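Local coordinates for enoyl-acyl carrier protein reductase (Uncultured bacterium, PDB 6KIA), which probably catalyses the NADH-dependent reduction of enoyl-acyl carrier protein in fatty acid synthesis, and is linked to triclosan resistance, at residues T244-D249 against D348-D353; K311-E316 against E323-A328; D353-F358 against A373-G378. All coordinates share one frame; numbering follows the deposited sequence.

Interaction 1: T244-D249 against D348-D353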
loop_
_atom_site.group_PDB
_atom_site.type_symbol
_atom_site.label_atom_id
_atom_site.label_comp_id
_atom_site.label_asym_id
_atom_site.label_seq_id
_atom_site.Cartn_x
_atom_site.Cartn_y
_atom_site.Cartn_z
ATOM N N THR A 244 -3.806 8.467 -8.653
ATOM C CA THR A 244 -4.764 7.618 -9.360
ATOM C C THR A 244 -5.658 8.442 -10.310
ATOM O O THR A 244 -6.047 9.560 -9.972
ATOM C CB THR A 244 -5.649 6.881 -8.332
ATOM O OG1 THR A 244 -4.814 6.105 -7.462
ATOM C CG2 THR A 244 -6.694 5.993 -9.017
ATOM N N GLU A 245 -5.975 7.897 -11.491
ATOM C CA GLU A 245 -6.919 8.586 -12.376
ATOM C C GLU A 245 -8.340 8.293 -11.956
ATOM O O GLU A 245 -8.774 7.119 -11.830
ATOM C CB GLU A 245 -6.729 8.173 -13.837
ATOM C CG GLU A 245 -5.369 8.507 -14.406
ATOM C CD GLU A 245 -5.214 8.096 -15.860
ATOM O OE1 GLU A 245 -5.373 6.899 -16.147
ATOM O OE2 GLU A 245 -4.932 8.960 -16.716
ATOM N N ILE A 246 -9.085 9.366 -11.742
ATOM C CA ILE A 246 -10.471 9.246 -11.344
ATOM C C ILE A 246 -11.310 10.177 -12.220
ATOM O O ILE A 246 -10.760 11.100 -12.805
ATOM C CB ILE A 246 -10.652 9.585 -9.852
ATOM C CG1 ILE A 246 -10.533 11.107 -9.596
ATOM C CG2 ILE A 246 -9.691 8.764 -8.973
ATOM C CD1 ILE A 246 -10.676 11.496 -8.115
ATOM N N LEU A 247 -12.621 9.956 -12.271
ATOM C CA LEU A 247 -13.509 10.789 -13.084
ATOM C C LEU A 247 -13.637 12.218 -12.545
ATOM O O LEU A 247 -14.209 12.445 -11.483
ATOM C CB LEU A 247 -14.894 10.164 -13.144
ATOM C CG LEU A 247 -14.911 9.032 -14.167
ATOM C CD1 LEU A 247 -16.219 8.252 -14.117
ATOM C CD2 LEU A 247 -14.711 9.586 -15.565
ATOM N N ILE A 248 -13.091 13.158 -13.308
ATOM C CA ILE A 248 -13.228 14.602 -13.073
ATOM C C ILE A 248 -13.731 15.177 -14.404
ATOM O O ILE A 248 -13.105 14.972 -15.459
ATOM C CB ILE A 248 -11.884 15.239 -12.625
ATOM C CG1 ILE A 248 -11.452 14.631 -11.282
ATOM C CG2 ILE A 248 -12.029 16.768 -12.487
ATOM C CD1 ILE A 248 -10.035 14.980 -10.810
ATOM N N ASP A 249 -14.906 15.807 -14.368
ATOM C CA ASP A 249 -15.510 16.373 -15.571
ATOM C C ASP A 249 -15.692 15.287 -16.648
ATOM O O ASP A 249 -15.387 15.500 -17.821
ATOM C CB ASP A 249 -14.639 17.527 -16.084
ATOM C CG ASP A 249 -15.390 18.479 -16.995
ATOM O OD1 ASP A 249 -16.640 18.502 -16.944
ATOM O OD2 ASP A 249 -14.719 19.219 -17.749
ATOM N N ASP A 348 -17.366 19.153 -6.999
ATOM C CA ASP A 348 -17.062 20.532 -6.635
ATOM C C ASP A 348 -15.651 20.637 -6.051
ATOM O O ASP A 348 -14.914 21.592 -6.328
ATOM C CB ASP A 348 -18.096 21.064 -5.635
ATOM C CG ASP A 348 -19.448 21.371 -6.285
ATOM O OD1 ASP A 348 -19.526 21.428 -7.529
ATOM O OD2 ASP A 348 -20.444 21.516 -5.538
ATOM N N TYR A 349 -15.287 19.660 -5.218
ATOM C CA TYR A 349 -13.946 19.591 -4.639
ATOM C C TYR A 349 -12.875 19.533 -5.735
ATOM O O TYR A 349 -11.928 20.313 -5.727
ATOM C CB TYR A 349 -13.880 18.369 -3.711
ATOM C CG TYR A 349 -12.572 18.062 -2.994
ATOM C CD1 TYR A 349 -12.192 18.761 -1.850
ATOM C CD2 TYR A 349 -11.762 17.012 -3.424
ATOM C CE1 TYR A 349 -11.017 18.458 -1.174
ATOM C CE2 TYR A 349 -10.588 16.684 -2.744
ATOM C CZ TYR A 349 -10.214 17.419 -1.628
ATOM O OH TYR A 349 -9.051 17.105 -0.961
ATOM N N ASN A 350 -13.009 18.604 -6.675
ATOM C CA ASN A 350 -12.010 18.501 -7.736
ATOM C C ASN A 350 -12.061 19.666 -8.737
ATOM O O ASN A 350 -11.105 19.901 -9.475
ATOM C CB ASN A 350 -12.154 17.165 -8.477
ATOM C CG ASN A 350 -11.768 15.996 -7.597
ATOM O OD1 ASN A 350 -10.686 15.985 -7.020
ATOM N ND2 ASN A 350 -12.678 15.038 -7.449
ATOM N N ALA A 351 -13.178 20.377 -8.781
ATOM C CA ALA A 351 -13.299 21.523 -9.679
ATOM C C ALA A 351 -12.595 22.758 -9.119
ATOM O O ALA A 351 -12.303 23.701 -9.857
ATOM C CB ALA A 351 -14.768 21.823 -9.958
ATOM N N SER A 352 -12.331 22.750 -7.813
ATOM C CA SER A 352 -11.765 23.910 -7.133
ATOM C C SER A 352 -10.328 24.218 -7.571
ATOM O O SER A 352 -9.547 23.315 -7.866
ATOM C CB SER A 352 -11.832 23.705 -5.613
ATOM O OG SER A 352 -10.750 22.918 -5.122
ATOM N N ASP A 353 -9.984 25.501 -7.631
ATOM C CA ASP A 353 -8.618 25.885 -7.998
ATOM C C ASP A 353 -7.597 25.336 -7.008
ATOM O O ASP A 353 -6.494 24.933 -7.405
ATOM C CB ASP A 353 -8.480 27.405 -8.121
ATOM C CG ASP A 353 -9.016 27.933 -9.448
ATOM O OD1 ASP A 353 -9.274 27.120 -10.363
ATOM O OD2 ASP A 353 -9.167 29.165 -9.582
HETATM O O HOH W 1 -14.685 14.399 -9.513
#

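Interaction 2: K311-E316 against E323-A328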
loop_
_atom_site.group_PDB
_atom_site.type_symbol
_atom_site.label_atom_id
_atom_site.label_comp_id
_atom_site.label_asym_id
_atom_site.label_seq_id
_atom_site.Cartn_x
_atom_site.Cartn_y
_atom_site.Cartn_z
ATOM N N LYS A 311 -19.133 6.638 -10.145
ATOM C CA LYS A 311 -19.446 7.120 -11.479
ATOM C C LYS A 311 -18.772 6.235 -12.520
ATOM O O LYS A 311 -19.354 5.933 -13.566
ATOM C CB LYS A 311 -19.005 8.582 -11.614
ATOM C CG LYS A 311 -19.838 9.520 -10.780
ATOM C CD LYS A 311 -19.464 10.964 -11.036
ATOM C CE LYS A 311 -20.381 11.911 -10.293
ATOM N NZ LYS A 311 -21.789 11.783 -10.780
ATOM N N ALA A 312 -17.598 5.710 -12.167
ATOM C CA ALA A 312 -16.872 4.817 -13.069
ATOM C C ALA A 312 -17.643 3.527 -13.233
ATOM O O ALA A 312 -17.697 2.963 -14.349
ATOM C CB ALA A 312 -15.452 4.566 -12.533
ATOM N N LEU A 313 -18.288 3.077 -12.156
ATOM C CA LEU A 313 -19.018 1.818 -12.255
ATOM C C LEU A 313 -20.127 1.983 -13.284
ATOM O O LEU A 313 -20.439 1.045 -14.024
ATOM C CB LEU A 313 -19.609 1.377 -10.922
ATOM C CG LEU A 313 -18.613 0.916 -9.867
ATOM C CD1 LEU A 313 -19.330 0.467 -8.609
ATOM C CD2 LEU A 313 -17.676 -0.169 -10.399
ATOM N N LYS A 314 -20.707 3.180 -13.354
ATOM C CA LYS A 314 -21.786 3.398 -14.310
ATOM C C LYS A 314 -21.219 3.577 -15.698
ATOM O O LYS A 314 -21.768 3.062 -16.684
ATOM C CB LYS A 314 -22.610 4.642 -13.909
ATOM C CG LYS A 314 -23.533 4.416 -12.737
ATOM C CD LYS A 314 -24.677 5.424 -12.764
ATOM C CE LYS A 314 -25.883 4.932 -11.990
ATOM N NZ LYS A 314 -26.735 6.088 -11.593
ATOM N N LYS A 315 -20.083 4.251 -15.778
ATOM C CA LYS A 315 -19.527 4.636 -17.063
ATOM C C LYS A 315 -19.001 3.425 -17.838
ATOM O O LYS A 315 -19.123 3.338 -19.069
ATOM C CB LYS A 315 -18.401 5.639 -16.841
ATOM C CG LYS A 315 -17.725 6.143 -18.091
ATOM C CD LYS A 315 -16.636 7.154 -17.728
ATOM C CE LYS A 315 -15.964 7.728 -18.960
ATOM N NZ LYS A 315 -16.913 8.606 -19.707
ATOM N N GLU A 316 -18.455 2.461 -17.108
ATOM C CA GLU A 316 -17.791 1.343 -17.756
ATOM C C GLU A 316 -18.733 0.178 -18.021
ATOM O O GLU A 316 -18.500 -0.943 -17.575
ATOM C CB GLU A 316 -16.596 0.912 -16.902
ATOM C CG GLU A 316 -15.583 2.019 -16.755
ATOM C CD GLU A 316 -15.038 2.540 -18.076
ATOM O OE1 GLU A 316 -14.931 1.761 -19.049
ATOM O OE2 GLU A 316 -14.696 3.743 -18.138
ATOM N N GLU A 323 -25.725 -0.717 -10.357
ATOM C CA GLU A 323 -26.883 -0.040 -9.806
ATOM C C GLU A 323 -27.098 -0.496 -8.360
ATOM O O GLU A 323 -27.407 0.308 -7.477
ATOM C CB GLU A 323 -28.114 -0.317 -10.688
ATOM C CG GLU A 323 -29.297 0.615 -10.437
ATOM C CD GLU A 323 -30.402 0.411 -11.463
ATOM O OE1 GLU A 323 -30.306 0.961 -12.587
ATOM O OE2 GLU A 323 -31.339 -0.337 -11.142
ATOM N N ALA A 324 -26.912 -1.790 -8.112
ATOM C CA ALA A 324 -27.030 -2.337 -6.771
ATOM C C ALA A 324 -25.965 -1.755 -5.820
ATOM O O ALA A 324 -26.205 -1.628 -4.599
ATOM C CB ALA A 324 -26.929 -3.872 -6.829
ATOM N N GLN A 325 -24.799 -1.417 -6.365
ATOM C CA GLN A 325 -23.737 -0.808 -5.552
ATOM C C GLN A 325 -24.115 0.605 -5.167
ATOM O O GLN A 325 -23.880 1.032 -4.024
ATOM C CB GLN A 325 -22.394 -0.790 -6.281
ATOM C CG GLN A 325 -21.885 -2.172 -6.579
ATOM C CD GLN A 325 -21.988 -3.063 -5.372
ATOM O OE1 GLN A 325 -21.428 -2.772 -4.313
ATOM N NE2 GLN A 325 -22.766 -4.135 -5.504
ATOM N N TRP A 326 -24.664 1.338 -6.132
ATOM C CA TRP A 326 -25.228 2.652 -5.806
ATOM C C TRP A 326 -26.274 2.517 -4.705
ATOM O O TRP A 326 -26.249 3.265 -3.733
ATOM C CB TRP A 326 -25.833 3.302 -7.054
ATOM C CG TRP A 326 -24.809 3.984 -7.908
ATOM C CD1 TRP A 326 -23.736 3.403 -8.534
ATOM C CD2 TRP A 326 -24.758 5.377 -8.241
ATOM N NE1 TRP A 326 -23.015 4.351 -9.223
ATOM C CE2 TRP A 326 -23.632 5.575 -9.064
ATOM C CE3 TRP A 326 -25.566 6.480 -7.930
ATOM C CZ2 TRP A 326 -23.286 6.822 -9.577
ATOM C CZ3 TRP A 326 -25.221 7.722 -8.437
ATOM C CH2 TRP A 326 -24.095 7.887 -9.252
ATOM N N GLN A 327 -27.166 1.533 -4.816
ATOM C CA GLN A 327 -28.208 1.361 -3.791
ATOM C C GLN A 327 -27.594 1.092 -2.422
ATOM O O GLN A 327 -28.025 1.633 -1.393
ATOM C CB GLN A 327 -29.161 0.222 -4.183
ATOM C CG GLN A 327 -30.048 0.548 -5.365
ATOM C CD GLN A 327 -31.105 1.582 -5.030
ATOM O OE1 GLN A 327 -31.805 1.463 -4.025
ATOM N NE2 GLN A 327 -31.204 2.620 -5.855
ATOM N N ALA A 328 -26.587 0.222 -2.409
ATOM C CA ALA A 328 -25.879 -0.106 -1.181
ATOM C C ALA A 328 -25.260 1.126 -0.513
ATOM O O ALA A 328 -25.253 1.219 0.709
ATOM C CB ALA A 328 -24.820 -1.116 -1.464
#

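Interaction 3: D353-F358 against A373-G378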
loop_
_atom_site.group_PDB
_atom_site.type_symbol
_atom_site.label_atom_id
_atom_site.label_comp_id
_atom_site.label_asym_id
_atom_site.label_seq_id
_atom_site.Cartn_x
_atom_site.Cartn_y
_atom_site.Cartn_z
ATOM N N ASP A 353 -9.984 25.501 -7.631
ATOM C CA ASP A 353 -8.618 25.885 -7.998
ATOM C C ASP A 353 -7.597 25.336 -7.008
ATOM O O ASP A 353 -6.494 24.933 -7.405
ATOM C CB ASP A 353 -8.480 27.405 -8.121
ATOM C CG ASP A 353 -9.016 27.933 -9.448
ATOM O OD1 ASP A 353 -9.274 27.120 -10.363
ATOM O OD2 ASP A 353 -9.167 29.165 -9.582
ATOM N N VAL A 354 -7.957 25.341 -5.724
ATOM C CA VAL A 354 -7.070 24.814 -4.695
ATOM C C VAL A 354 -6.683 23.351 -4.992
ATOM O O VAL A 354 -5.498 23.001 -5.000
ATOM C CB VAL A 354 -7.717 24.886 -3.285
ATOM C CG1 VAL A 354 -6.853 24.150 -2.270
ATOM C CG2 VAL A 354 -7.905 26.329 -2.847
ATOM N N MET A 355 -7.667 22.514 -5.303
ATOM C CA MET A 355 -7.383 21.101 -5.561
ATOM C C MET A 355 -6.757 20.904 -6.931
ATOM O O MET A 355 -5.878 20.044 -7.102
ATOM C CB MET A 355 -8.648 20.263 -5.426
ATOM C CG MET A 355 -9.208 20.230 -3.992
ATOM S SD MET A 355 -7.948 20.028 -2.720
ATOM C CE MET A 355 -7.181 18.472 -3.225
ATOM N N LYS A 356 -7.147 21.738 -7.895
ATOM C CA LYS A 356 -6.579 21.624 -9.229
ATOM C C LYS A 356 -5.078 21.874 -9.190
ATOM O O LYS A 356 -4.329 21.267 -9.967
ATOM C CB LYS A 356 -7.234 22.624 -10.187
ATOM C CG LYS A 356 -6.767 22.475 -11.621
ATOM C CD LYS A 356 -7.189 23.656 -12.475
ATOM C CE LYS A 356 -7.059 23.328 -13.951
ATOM N NZ LYS A 356 -5.662 22.947 -14.296
ATOM N N GLY A 357 -4.640 22.702 -8.240
ATOM C CA GLY A 357 -3.225 23.003 -8.071
ATOM C C GLY A 357 -2.365 21.809 -7.664
ATOM O O GLY A 357 -1.151 21.785 -7.910
ATOM N N PHE A 358 -2.983 20.814 -7.033
ATOM C CA PHE A 358 -2.226 19.632 -6.592
ATOM C C PHE A 358 -2.206 18.505 -7.624
ATOM O O PHE A 358 -1.671 17.439 -7.349
ATOM C CB PHE A 358 -2.787 19.108 -5.262
ATOM C CG PHE A 358 -2.553 20.034 -4.118
ATOM C CD1 PHE A 358 -1.315 20.078 -3.494
ATOM C CD2 PHE A 358 -3.558 20.891 -3.690
ATOM C CE1 PHE A 358 -1.086 20.960 -2.450
ATOM C CE2 PHE A 358 -3.344 21.773 -2.647
ATOM C CZ PHE A 358 -2.110 21.807 -2.021
ATOM N N ALA A 373 -5.625 21.871 3.769
ATOM C CA ALA A 373 -6.131 21.293 5.015
ATOM C C ALA A 373 -7.569 21.662 5.280
ATOM O O ALA A 373 -8.389 20.806 5.631
ATOM C CB ALA A 373 -5.252 21.726 6.195
ATOM N N ASP A 374 -7.898 22.933 5.085
ATOM C CA ASP A 374 -9.249 23.375 5.368
ATOM C C ASP A 374 -10.240 22.677 4.449
ATOM O O ASP A 374 -11.253 22.144 4.913
ATOM C CB ASP A 374 -9.374 24.894 5.210
ATOM C CG ASP A 374 -9.032 25.639 6.492
ATOM O OD1 ASP A 374 -9.774 25.510 7.488
ATOM O OD2 ASP A 374 -8.023 26.371 6.493
ATOM N N ILE A 375 -9.961 22.684 3.145
ATOM C CA ILE A 375 -10.945 22.122 2.228
ATOM C C ILE A 375 -11.005 20.579 2.291
ATOM O O ILE A 375 -12.089 19.982 2.185
ATOM C CB ILE A 375 -10.696 22.598 0.771
ATOM C CG1 ILE A 375 -11.887 22.255 -0.119
ATOM C CG2 ILE A 375 -9.382 22.064 0.211
ATOM C CD1 ILE A 375 -11.738 22.732 -1.545
ATOM N N MET A 376 -9.856 19.936 2.466
ATOM C CA MET A 376 -9.804 18.462 2.469
ATOM C C MET A 376 -10.393 17.907 3.766
ATOM O O MET A 376 -11.248 17.022 3.755
ATOM C CB MET A 376 -8.379 17.948 2.288
ATOM C CG MET A 376 -8.314 16.430 2.317
ATOM S SD MET A 376 -6.670 15.777 1.954
ATOM C CE MET A 376 -5.793 16.331 3.418
ATOM N N ILE A 377 -9.944 18.428 4.899
ATOM C CA ILE A 377 -10.458 17.926 6.160
ATOM C C ILE A 377 -11.916 18.340 6.361
ATOM O O ILE A 377 -12.727 17.549 6.860
ATOM C CB ILE A 377 -9.602 18.426 7.336
ATOM C CG1 ILE A 377 -8.142 18.050 7.111
ATOM C CG2 ILE A 377 -10.159 17.937 8.677
ATOM C CD1 ILE A 377 -7.837 16.601 7.351
ATOM N N GLY A 378 -12.255 19.562 5.943
ATOM C CA GLY A 378 -13.627 20.027 6.022
ATOM C C GLY A 378 -14.559 19.142 5.206
ATOM O O GLY A 378 -15.622 18.709 5.693
#

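Interaction 1: T244-D249 against D348-D353
Asn350 reaches from the last turn of helix 339-351 to the face of strand 244-248 that carries Ile246 and Ile248, and its side chain crosses both isoleucines at about a right angle. On the strand, Ile248 makes the larger share of the contact. Its longer branch, CG1 and CD1, lies against the root of the asparagine: CD1 of Ile248 comes to 3.8 Å from CG of Asn350, and CG1 of Ile248 to 3.8 Å from CB of Asn350. With CG1 beside the backbone N (chi1 -63°), CG2 falls anti to that N, and CG2 of Ile248 lies 4.0 Å from CB of Asn350. Ile246 meets the far end of the amide, where its CD1 stands 4.1 Å from ND2 of Asn350.

The amide nitrogen is thus set among hydrocarbon, yet it has a polar partner. ND2 of Asn350 donates to a water at 2.9 Å, and this water in turn donates to the carbonyl O of Leu247 at 2.8 Å. A single bridging water therefore ties the buried amide to the strand backbone, while the isoleucine branches pack across it.

Strand 244-248 forms a two-stranded antiparallel sheet with 251-255. Leu247 points away from 348-353 and packs on helix 309-315, whereas Tyr349, next to Asn350, packs on helix 370-385; the contact thus joins the hairpin to the surrounding helices.

Interaction 2: K311-E316 against E323-A328
Lys314 of helix 309-315 lies over one face of the Trp326 indole of helix 320-331; the two side chains cross at about a right angle, so the extended lysine chain lies across the ring face. The electrostatic part is a cation-pi interaction: NZ of Lys314 sits 3.7 Å from the centroid of the six-membered ring of Trp326, only 5° off the ring normal. A CH-pi contact accompanies it, with CE of Lys314 at 3.9 Å from the centroid of the five-membered ring of Trp326.

Closer to the lysine backbone the contact is van der Waals packing. CG of Lys314 approaches NE1 of Trp326 to 3.6 Å, and CD of Lys314 lies 3.7 Å from CZ2 of Trp326. Farther along the interface, CD1 of Leu313 touches CB of Gln325 at 4.0 Å; the glutamine chain then bends at chi2 (-47°) and takes its amide away from the leucine.

The axes of segments 311-315 and 323-328 run nearly antiparallel (160°) and approach to 9.9 Å, a helical hairpin with the indole packed between its arms. Trp326 also packs on Leu339 and Leu343 of helix 339-351.

NE1 of Trp326 donates to the carbonyl O of Leu310, a bond that should help fix the indole's rotation. The lysine thus meets a held aromatic face: its methylenes cover one face of the ring, while its ammonium probably gains electrostatic stabilisation from the pi electrons.

Interaction 3: D353-F358 against A373-G378
A short helix, 353-356, packs here against the longer helix 370-385, and one methyl group of Ile375 serves both partners on the short helix. CG2 of Ile375 lies 3.8 Å from SD of Met355 and 4.1 Å from CG1 of Val354. In each pair the side chains slide past each other in opposite directions, so the isoleucine is met from alongside. Met355 brings its sulfur to this methyl with CG beside the backbone N (chi1 -66°) and a bend at chi2 (-43°). Val354 uses the branch anti to its backbone N (chi1 172°), which places CG1 against the same methyl.

The short helix begins with an N-cap: OG of Ser352 accepts a hydrogen bond from the backbone N of Met355, so the serine holds the first turn in which Val354 and Met355 present their side chains. Ser352 also touches Ile375. The contact itself is apolar and partly buried, with Met355 on the more enclosed side and Val354 nearer the surface.

Tyr349, from helix 339-351, packs on Met355 and Ile375, bringing a third helix to this packing. Within helix 370-385, Leu372 lies against both Met355 and Phe358, extending the hydrophobic contact one turn toward the helix's N-terminal end.

How the interactions relate
Of the contacting segments, strand 244-248 comes first along the chain, and interaction 1 closes a long loop when the chain returns to it at 348-353. Interaction 2 is nested inside that loop, closing a short excursion between successive helices 309-315 and 320-331. Helix 339-351 follows and carries the chain into interaction 1. Asp353 belongs to both interaction 1 and interaction 3, which then closes another short loop, in series, at helix 370-385. Leu247 packs its methyls on 311-315, linking interactions 1 and 2; Tyr349 bears on Met376, linking 1 and 3. Hairpin strand 244-248 is thereby joined to helices 309-315, 320-331, 339-351, 353-356 and 370-385, although interactions 2 and 3 stay about 15 Å apart at their nearest atoms.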